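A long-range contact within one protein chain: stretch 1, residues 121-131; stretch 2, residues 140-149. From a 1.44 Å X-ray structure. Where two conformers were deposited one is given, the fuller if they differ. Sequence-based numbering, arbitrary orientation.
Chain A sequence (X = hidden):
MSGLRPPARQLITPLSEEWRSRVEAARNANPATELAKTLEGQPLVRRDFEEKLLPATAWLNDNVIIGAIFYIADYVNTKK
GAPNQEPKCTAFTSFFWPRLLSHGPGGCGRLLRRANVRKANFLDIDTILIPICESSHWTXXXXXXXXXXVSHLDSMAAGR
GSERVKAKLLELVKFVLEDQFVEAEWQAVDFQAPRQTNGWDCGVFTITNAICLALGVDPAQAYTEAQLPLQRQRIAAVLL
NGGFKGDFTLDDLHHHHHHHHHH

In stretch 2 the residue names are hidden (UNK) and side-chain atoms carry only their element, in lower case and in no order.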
# COMPACT_ATOMS: atom_id res chain seq x y z
N ASN A 121 -3.11 -21.02 -3.36
CA ASN A 121 -1.87 -20.32 -3.08
C ASN A 121 -1.97 -19.36 -1.90
O ASN A 121 -0.98 -18.71 -1.57
CB ASN A 121 -1.38 -19.55 -4.32
CG ASN A 121 -2.23 -18.34 -4.63
OD1 ASN A 121 -3.43 -18.45 -4.82
ND2 ASN A 121 -1.60 -17.16 -4.69
N PHE A 122 -3.13 -19.29 -1.24
CA PHE A 122 -3.35 -18.27 -0.22
C PHE A 122 -2.25 -18.27 0.85
O PHE A 122 -1.67 -17.22 1.15
CB PHE A 122 -4.73 -18.46 0.42
CG PHE A 122 -5.11 -17.35 1.34
CD1 PHE A 122 -5.64 -16.18 0.84
CD2 PHE A 122 -4.95 -17.48 2.71
CE1 PHE A 122 -5.99 -15.15 1.68
CE2 PHE A 122 -5.30 -16.45 3.56
CZ PHE A 122 -5.82 -15.28 3.04
N LEU A 123 -1.98 -19.43 1.44
CA LEU A 123 -0.98 -19.49 2.51
C LEU A 123 0.44 -19.28 2.01
O LEU A 123 1.33 -19.05 2.84
CB LEU A 123 -1.10 -20.82 3.26
CG LEU A 123 -2.42 -21.06 3.98
CD1 LEU A 123 -2.41 -22.42 4.66
CD2 LEU A 123 -2.70 -19.97 4.99
N ASP A 124 0.67 -19.34 0.70
CA ASP A 124 1.98 -19.06 0.12
C ASP A 124 2.23 -17.56 -0.04
O ASP A 124 3.37 -17.15 -0.25
CB ASP A 124 2.07 -19.75 -1.25
CG ASP A 124 3.39 -19.50 -1.97
OD1 ASP A 124 4.44 -19.94 -1.47
OD2 ASP A 124 3.37 -18.87 -3.06
N ILE A 125 1.19 -16.74 0.04
CA ILE A 125 1.37 -15.29 -0.02
C ILE A 125 1.92 -14.81 1.31
O ILE A 125 1.47 -15.26 2.38
CB ILE A 125 0.01 -14.62 -0.31
CG1 ILE A 125 -0.59 -15.15 -1.62
CG2 ILE A 125 0.16 -13.11 -0.36
CD1 ILE A 125 -2.03 -14.71 -1.85
N ASP A 126 2.89 -13.89 1.27
CA ASP A 126 3.38 -13.26 2.49
C ASP A 126 2.55 -12.06 2.93
O ASP A 126 2.30 -11.88 4.13
CB ASP A 126 4.82 -12.77 2.32
CG ASP A 126 5.83 -13.89 2.22
OD1 ASP A 126 5.56 -15.03 2.65
OD2 ASP A 126 6.93 -13.62 1.70
N THR A 127 2.12 -11.21 1.99
CA THR A 127 1.51 -9.94 2.32
C THR A 127 0.40 -9.62 1.33
O THR A 127 0.64 -9.63 0.12
CB THR A 127 2.55 -8.82 2.26
OG1 THR A 127 3.67 -9.19 3.06
CG2 THR A 127 1.98 -7.52 2.76
N ILE A 128 -0.79 -9.33 1.85
CA ILE A 128 -1.92 -8.85 1.07
C ILE A 128 -2.22 -7.43 1.54
O ILE A 128 -2.53 -7.21 2.71
CB ILE A 128 -3.15 -9.75 1.23
CG1 ILE A 128 -2.83 -11.18 0.79
CG2 ILE A 128 -4.33 -9.18 0.45
CD1 ILE A 128 -3.94 -12.17 1.07
N LEU A 129 -2.12 -6.47 0.62
CA LEU A 129 -2.32 -5.05 0.92
C LEU A 129 -3.69 -4.62 0.41
O LEU A 129 -3.97 -4.70 -0.79
CB LEU A 129 -1.23 -4.23 0.23
CG LEU A 129 0.22 -4.56 0.62
CD1 LEU A 129 1.19 -3.82 -0.31
CD2 LEU A 129 0.50 -4.19 2.08
N ILE A 130 -4.54 -4.15 1.32
CA ILE A 130 -5.91 -3.75 1.00
C ILE A 130 -6.08 -2.29 1.42
O ILE A 130 -6.23 -1.98 2.60
CB ILE A 130 -6.94 -4.65 1.70
CG1 ILE A 130 -6.78 -6.10 1.25
CG2 ILE A 130 -8.35 -4.15 1.44
CD1 ILE A 130 -7.54 -7.10 2.10
N PRO A 131 -6.04 -1.36 0.46
CA PRO A 131 -6.30 0.05 0.80
C PRO A 131 -7.78 0.26 1.06
O PRO A 131 -8.63 -0.18 0.28
CB PRO A 131 -5.83 0.81 -0.45
CG PRO A 131 -5.27 -0.19 -1.39
CD PRO A 131 -5.78 -1.54 -0.97
N UNK A 140 -5.00 1.18 5.88
CA UNK A 140 -4.40 0.02 5.23
C UNK A 140 -4.75 -1.23 6.01
O UNK A 140 -4.38 -1.35 7.18
c UNK A 140 -2.45 -0.95 2.95
c UNK A 140 -0.66 -0.93 4.73
c UNK A 140 -2.88 0.16 5.16
c UNK A 140 -2.16 -0.98 4.45
N UNK A 141 -5.42 -2.17 5.36
CA UNK A 141 -5.55 -3.52 5.90
C UNK A 141 -4.42 -4.37 5.33
O UNK A 141 -4.06 -4.24 4.16
c UNK A 141 -6.91 -4.12 5.56
N UNK A 142 -3.87 -5.24 6.17
CA UNK A 142 -2.77 -6.11 5.78
C UNK A 142 -3.09 -7.50 6.29
O UNK A 142 -3.27 -7.70 7.49
c UNK A 142 -1.16 -4.19 5.95
c UNK A 142 -1.42 -5.63 6.34
c UNK A 142 -0.28 -6.53 5.85
N UNK A 143 -3.18 -8.45 5.38
CA UNK A 143 -3.29 -9.86 5.74
C UNK A 143 -1.93 -10.48 5.50
O UNK A 143 -1.31 -10.25 4.45
c UNK A 143 -5.74 -9.88 5.18
c UNK A 143 -4.39 -10.56 4.94
c UNK A 143 -6.86 -10.37 4.26
c UNK A 143 -4.46 -12.04 5.33
N UNK A 144 -1.44 -11.25 6.47
CA UNK A 144 -0.14 -11.92 6.38
C UNK A 144 -0.41 -13.42 6.49
O UNK A 144 -0.40 -13.98 7.60
c UNK A 144 1.87 -9.40 8.53
n UNK A 144 3.98 -9.29 10.40
c UNK A 144 1.03 -9.90 7.37
n UNK A 144 3.29 -9.43 8.21
n UNK A 144 5.53 -9.32 8.69
c UNK A 144 4.26 -9.34 9.11
c UNK A 144 0.80 -11.41 7.45
N UNK A 145 -0.67 -14.10 5.37
CA UNK A 145 -1.14 -15.49 5.47
C UNK A 145 -0.14 -16.45 6.11
O UNK A 145 -0.56 -17.36 6.84
c UNK A 145 -0.83 -13.57 4.01
c UNK A 145 -1.44 -15.86 4.01
c UNK A 145 -1.82 -14.53 3.39
N UNK A 146 1.16 -16.29 5.86
CA UNK A 146 2.13 -17.17 6.49
C UNK A 146 2.15 -17.03 7.99
O UNK A 146 2.49 -17.98 8.71
N UNK A 147 1.78 -15.86 8.50
CA UNK A 147 1.72 -15.61 9.93
C UNK A 147 0.33 -15.86 10.51
O UNK A 147 0.18 -15.84 11.73
n UNK A 147 5.35 -12.38 9.48
c UNK A 147 4.10 -12.60 10.18
n UNK A 147 7.62 -12.46 9.20
c UNK A 147 3.58 -13.95 9.82
n UNK A 147 6.69 -13.29 11.13
c UNK A 147 2.14 -14.17 10.22
c UNK A 147 6.55 -12.72 9.94
N UNK A 148 -0.66 -16.10 9.65
CA UNK A 148 -2.04 -16.28 10.07
C UNK A 148 -2.54 -15.06 10.85
O UNK A 148 -3.18 -15.18 11.89
n UNK A 148 0.11 -20.01 7.56
n UNK A 148 -1.79 -20.65 8.68
c UNK A 148 -0.67 -20.96 8.03
c UNK A 148 -1.61 -18.83 10.28
c UNK A 148 -2.24 -17.58 10.88
c UNK A 148 -2.25 -19.30 8.97
n UNK A 148 -0.33 -22.23 7.87
N UNK A 149 -2.25 -13.87 10.32
CA UNK A 149 -2.71 -12.65 10.97
C UNK A 149 -3.45 -11.75 10.00
O UNK A 149 -3.21 -11.75 8.78
c UNK A 149 -0.86 -12.70 12.66
c UNK A 149 -1.58 -11.85 11.63
o UNK A 149 -0.65 -11.38 10.63
O HOH W 1 2.20 -20.21 5.11
O HOH W 2 2.76 -13.90 5.97
O HOH W 3 4.40 -10.28 5.64
O HOH W 4 3.66 -8.05 5.70

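Position 140 carries four side-chain carbons, forked at the second. It lies opposite Pro131 in a non-hydrogen-bonded pair, and the end of the side chain comes nearer the neighbouring strand than its CA-to-CB bond would suggest, meeting Leu129. This is leucine, and Leu140 CD2 comes 4.4 Å from Leu129 CD2. A long apolar side chain suits this buried place because it can reach Leu129, two residues along from its partner on the same face.

At position 141 a single carbon follows CA, and this CB lies 3.9 Å from Ile130 CB, so the residue is alanine. Its backbone pairs with Ile130 through two hydrogen bonds, Ile130 N to Ala141 O and Ala141 N to Ile130 O, both 2.9 Å. The small methyl packs closely against the branched partner.

Position 142 has three carbons, one bearing the other two, and its side chain shares a face of the sheet with Leu129, which it touches: valine. Val142 CG2 lies 4.2 Å from Leu129 CD2. Branching at CB is well suited to the extended backbone of a strand. Val142 CA also makes a CA-H...O contact of 3.3 Å with Ile128 O.

Position 143 has four carbons, forked at the first, with one arm two carbons long; they touch Phe122, Ile128 and Ile130, and the residue is isoleucine. It forms the second hydrogen-bonded pair: Ile128 N to Ile143 O is 2.8 Å and Ile143 N to Ile128 O is 3.0 Å. Its longer arm places CD1 4.0 Å from Ile130 CD1, while CG2 sits 4.2 Å from Phe122 CZ, so the two arms meet different apolar neighbours.

At position 144 three carbons lead to a nitrogen and then to a carbon bearing two more nitrogens. Its CA lies 3.3 Å from Asp126 O in a further CA-H...O contact. The pattern is that of arginine. Arg144 approaches stretch 1 largely through water: NE donates to a water that in turn donates to Asp126 O, and to another that hydrogen-bonds Thr127 OG1.

Position 145 has three carbons closing a ring onto the backbone nitrogen, and the ring packs over one face of Phe122; this is proline. Pro145 CG lies 4.2 Å from the Phe122 ring centroid and 3.9 Å from Ile128 CD1. The compact ring fits among these side chains and that of Ile125.

Position 146 has no side-chain atoms, and its amide is weakly bonded to a water that donates to Asp126 O. It is glycine. A CB would have room, so the contact itself does not demand glycine.

Position 147 again has three carbons, a nitrogen and a carbon with two nitrogens, exposed and without direct contact to stretch 1: arginine.

Position 148 repeats that pattern, and Leu123 CD2 packs over its planar end: another arginine. Leu123 CD2 is 3.8 Å from Arg148 CZ, while Arg148 NH1 donates to Pro145 O at 2.8 Å.

Position 149 has one carbon bearing an oxygen and a carbon, and touches nothing on stretch 1; it is threonine, its backbone paired with Arg144.

The contact thus joins an antiparallel ladder, held by four backbone hydrogen bonds, to an apolar cluster around Pro145, with waters bridging polar groups nearby.

Stretch 2 (140-149) LAVIRPGRRT
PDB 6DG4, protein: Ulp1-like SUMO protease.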